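Local coordinates for protein leucine--trna ligase (Agrobacterium radiobacter, PDB 5AH5) that probably joins leucine to tRNA(Leu) at the expense of ATP, as a class I aminoacyl-tRNA synthetase, and is linked to resistance against a toxic antibiotic, at residues M75-F80 and Y117-E122. Residues are numbered along the deposited sequence; the frame is centred on the assembly and turned at random.
Sequences MGWDSF and YSWANE. With LSS (5'-O-(L-leucylsulfamoyl)adenosine), chain I.
Met75 lies over one face of the Tyr117 ring. Its CB sits 3.5 Å from the Tyr117 ring centroid, only 11° off the normal, in a CH-pi contact. Met75 CG is anti to the backbone N (chi1 175°), and the chain then bends twice. This folds the methyl back over the phenol end, where Met75 CE is 3.5 Å from Tyr117 CZ. The sulfur approaches the same ring obliquely, a Met-aromatic contact. Met75 CG also lies above one face of the Trp77 indole, offset toward its rim. The Trp119 ring carries Tyr117 CB over the centre of one face. The two indoles cross at about a right angle, with Trp77 CZ2 4.1 Å from Trp119 CZ3.

At the edge of Trp77, the indole N-H meets the carboxylate of Glu122. The bond from Trp77 NE1 to Glu122 OE2 is 2.7 Å and nearly straight, at 178°. It lies in the indole plane and uses the anti lone pair of OE2, so the indole N-H is satisfied. Glu122 OE1 makes a salt bridge with Lys107, which probably favours the charged carboxylate. A water also joins the two loops. It accepts from Met75 N at 2.9 Å and donates to Ser118 O at 2.6 Å.

Asp78 OD2 accepts a 2.6 Å hydrogen bond from N4 of 5'-O-(L-leucylsulfamoyl)adenosine. Its loop packs through Met75 and Trp77 against residues 117-122. Tyr117 OH is hydrogen-bonded to Glu37 on strand 32-37. Residues 75-80 follow strand 70-72, at the edge of the parallel sheet of the Rossmann-type catalytic domain, and lead to helix 82-91. Residues 117-122 link helices 95-112 and 128-143. Trp77 packs on helix 95-112, while Met75 and Tyr117 both touch Tyr54 of helix 48-66.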
loop_
_atom_site.group_PDB
_atom_site.type_symbol
_atom_site.label_atom_id
_atom_site.label_comp_id
_atom_site.label_asym_id
_atom_site.label_seq_id
_atom_site.Cartn_x
_atom_site.Cartn_y
_atom_site.Cartn_z
ATOM N N MET B 75 9.496 8.108 -9.193
ATOM C CA MET B 75 9.185 6.812 -9.775
ATOM C C MET B 75 10.527 6.084 -10.050
ATOM O O MET B 75 11.580 6.669 -10.346
ATOM C CB MET B 75 8.370 6.947 -11.091
ATOM C CG MET B 75 8.089 5.605 -11.849
ATOM S SD MET B 75 7.315 4.369 -10.829
ATOM C CE MET B 75 5.754 5.234 -10.424
ATOM N N GLY B 76 10.466 4.795 -9.914
ATOM C CA GLY B 76 11.640 3.964 -10.118
ATOM C C GLY B 76 11.124 2.540 -10.268
ATOM O O GLY B 76 9.914 2.321 -10.460
ATOM N N TRP B 77 12.030 1.590 -10.192
ATOM C CA TRP B 77 11.839 0.277 -10.834
ATOM C C TRP B 77 12.153 -0.816 -9.840
ATOM O O TRP B 77 13.266 -0.881 -9.338
ATOM C CB TRP B 77 12.755 0.222 -12.048
ATOM C CG TRP B 77 12.544 1.461 -12.898
ATOM C CD1 TRP B 77 13.408 2.497 -13.043
ATOM C CD2 TRP B 77 11.330 1.867 -13.563
ATOM N NE1 TRP B 77 12.902 3.432 -13.885
ATOM C CE2 TRP B 77 11.600 3.088 -14.203
ATOM C CE3 TRP B 77 10.060 1.304 -13.704
ATOM C CZ2 TRP B 77 10.631 3.787 -14.925
ATOM C CZ3 TRP B 77 9.080 1.991 -14.472
ATOM C CH2 TRP B 77 9.371 3.219 -15.065
ATOM N N ASP B 78 11.160 -1.648 -9.532
ATOM C CA ASP B 78 11.332 -2.836 -8.665
ATOM C C ASP B 78 11.828 -3.980 -9.615
ATOM O O ASP B 78 11.051 -4.740 -10.154
ATOM C CB ASP B 78 10.016 -3.131 -7.975
ATOM C CG ASP B 78 10.153 -3.869 -6.659
ATOM O OD1 ASP B 78 11.271 -4.203 -6.249
ATOM O OD2 ASP B 78 9.091 -4.086 -5.986
ATOM N N SER B 79 13.160 -4.095 -9.792
ATOM C CA SER B 79 13.691 -4.793 -10.876
ATOM C C SER B 79 14.479 -6.073 -10.558
ATOM O O SER B 79 14.986 -6.654 -11.476
ATOM C CB SER B 79 14.474 -3.787 -11.750
ATOM O OG SER B 79 15.254 -2.937 -10.985
ATOM N N PHE B 80 14.579 -6.496 -9.292
ATOM C CA PHE B 80 15.223 -7.724 -8.896
ATOM C C PHE B 80 14.186 -8.771 -8.423
ATOM O O PHE B 80 12.994 -8.468 -8.183
ATOM C CB PHE B 80 16.210 -7.494 -7.726
ATOM C CG PHE B 80 17.707 -7.300 -8.133
ATOM C CD1 PHE B 80 18.291 -7.944 -9.219
ATOM C CD2 PHE B 80 18.535 -6.542 -7.314
ATOM C CE1 PHE B 80 19.641 -7.771 -9.532
ATOM C CE2 PHE B 80 19.889 -6.415 -7.590
ATOM C CZ PHE B 80 20.447 -7.009 -8.694
ATOM N N TYR B 117 6.709 12.947 -13.081
ATOM C CA TYR B 117 7.597 12.420 -12.083
ATOM C C TYR B 117 8.883 13.278 -12.038
ATOM O O TYR B 117 9.196 13.991 -12.970
ATOM C CB TYR B 117 7.905 10.953 -12.357
ATOM C CG TYR B 117 6.768 10.052 -12.078
ATOM C CD1 TYR B 117 6.330 9.855 -10.788
ATOM C CD2 TYR B 117 6.153 9.347 -13.092
ATOM C CE1 TYR B 117 5.289 9.017 -10.515
ATOM C CE2 TYR B 117 5.107 8.484 -12.830
ATOM C CZ TYR B 117 4.661 8.347 -11.577
ATOM O OH TYR B 117 3.605 7.511 -11.325
ATOM N N SER B 118 9.467 13.328 -10.865
ATOM C CA SER B 118 10.760 13.968 -10.633
ATOM C C SER B 118 11.820 12.855 -10.970
ATOM O O SER B 118 12.290 12.073 -10.115
ATOM C CB SER B 118 10.931 14.398 -9.192
ATOM O OG SER B 118 12.228 15.028 -9.000
ATOM N N TRP B 119 12.076 12.804 -12.221
ATOM C CA TRP B 119 12.987 11.792 -12.847
ATOM C C TRP B 119 14.432 11.894 -12.387
ATOM O O TRP B 119 15.149 10.908 -12.445
ATOM C CB TRP B 119 12.914 11.891 -14.350
ATOM C CG TRP B 119 11.615 11.417 -14.923
ATOM C CD1 TRP B 119 10.778 12.134 -15.739
ATOM C CD2 TRP B 119 11.048 10.094 -14.835
ATOM N NE1 TRP B 119 9.721 11.376 -16.090
ATOM C CE2 TRP B 119 9.848 10.119 -15.567
ATOM C CE3 TRP B 119 11.440 8.900 -14.198
ATOM C CZ2 TRP B 119 9.012 9.018 -15.681
ATOM C CZ3 TRP B 119 10.613 7.812 -14.281
ATOM C CH2 TRP B 119 9.389 7.875 -15.022
ATOM N N ALA B 120 14.827 13.019 -11.798
ATOM C CA ALA B 120 16.171 13.141 -11.203
ATOM C C ALA B 120 16.266 12.270 -10.023
ATOM O O ALA B 120 17.364 11.995 -9.573
ATOM C CB ALA B 120 16.483 14.574 -10.762
ATOM N N ASN B 121 15.120 11.885 -9.477
ATOM C CA ASN B 121 15.055 11.029 -8.330
ATOM C C ASN B 121 14.809 9.556 -8.696
ATOM O O ASN B 121 14.637 8.768 -7.826
ATOM C CB ASN B 121 13.965 11.566 -7.342
ATOM C CG ASN B 121 14.355 12.921 -6.776
ATOM O OD1 ASN B 121 14.077 13.905 -7.389
ATOM N ND2 ASN B 121 15.134 12.941 -5.686
ATOM N N GLU B 122 14.803 9.217 -9.968
ATOM C CA GLU B 122 14.617 7.835 -10.366
ATOM C C GLU B 122 15.673 6.887 -9.798
ATOM O O GLU B 122 16.816 7.272 -9.586
ATOM C CB GLU B 122 14.635 7.777 -11.898
ATOM C CG GLU B 122 14.436 6.414 -12.587
ATOM C CD GLU B 122 14.547 6.535 -14.091
ATOM O OE1 GLU B 122 14.880 7.623 -14.619
ATOM O OE2 GLU B 122 14.232 5.561 -14.822
HETATM C C1 LSS I . 4.360 -4.402 -7.312
HETATM N N1 LSS I . -5.555 -2.802 -11.180
HETATM O O1 LSS I . 3.347 -4.852 -6.822
HETATM S S1 LSS I . 3.376 -4.354 -9.571
HETATM C C2 LSS I . -5.187 -1.914 -10.260
HETATM N N2 LSS I . 4.490 -4.138 -8.599
HETATM O O2 LSS I . -1.577 -2.891 -7.036
HETATM N N3 LSS I . -3.917 -1.801 -9.814
HETATM O O3 LSS I . 0.097 -0.788 -6.417
HETATM C C4 LSS I . -2.977 -2.625 -10.333
HETATM N N4 LSS I . 6.812 -3.940 -7.193
HETATM O O4 LSS I . 0.224 -1.340 -9.667
HETATM C C5 LSS I . -3.320 -3.629 -11.229
HETATM O O5 LSS I . 2.180 -3.377 -9.167
HETATM C C6 LSS I . -4.639 -3.728 -11.637
HETATM N N6 LSS I . -4.967 -4.669 -12.561
HETATM C C7 LSS I . 6.359 -2.804 -4.329
HETATM N N7 LSS I . -2.191 -4.324 -11.526
HETATM C C8 LSS I . -1.172 -3.804 -10.788
HETATM C C9 LSS I . 5.293 -3.074 -5.394
HETATM N N9 LSS I . -1.662 -2.747 -10.087
HETATM C CA LSS I . 5.557 -4.179 -6.434
HETATM C C10 LSS I . 6.414 -4.001 -3.367
HETATM C C11 LSS I . 6.027 -1.432 -3.643
HETATM O O1A LSS I . 2.731 -5.671 -9.668
HETATM C C21 LSS I . -0.958 -1.913 -9.134
HETATM C C22 LSS I . -0.524 -2.676 -7.932
HETATM C C23 LSS I . 0.582 -1.793 -7.350
HETATM C C24 LSS I . 1.157 -1.191 -8.615
HETATM C C25 LSS I . 2.367 -1.966 -9.141
HETATM O O2A LSS I . 3.718 -3.900 -10.902
HETATM O O HOH W 1 11.472 9.647 -10.702
#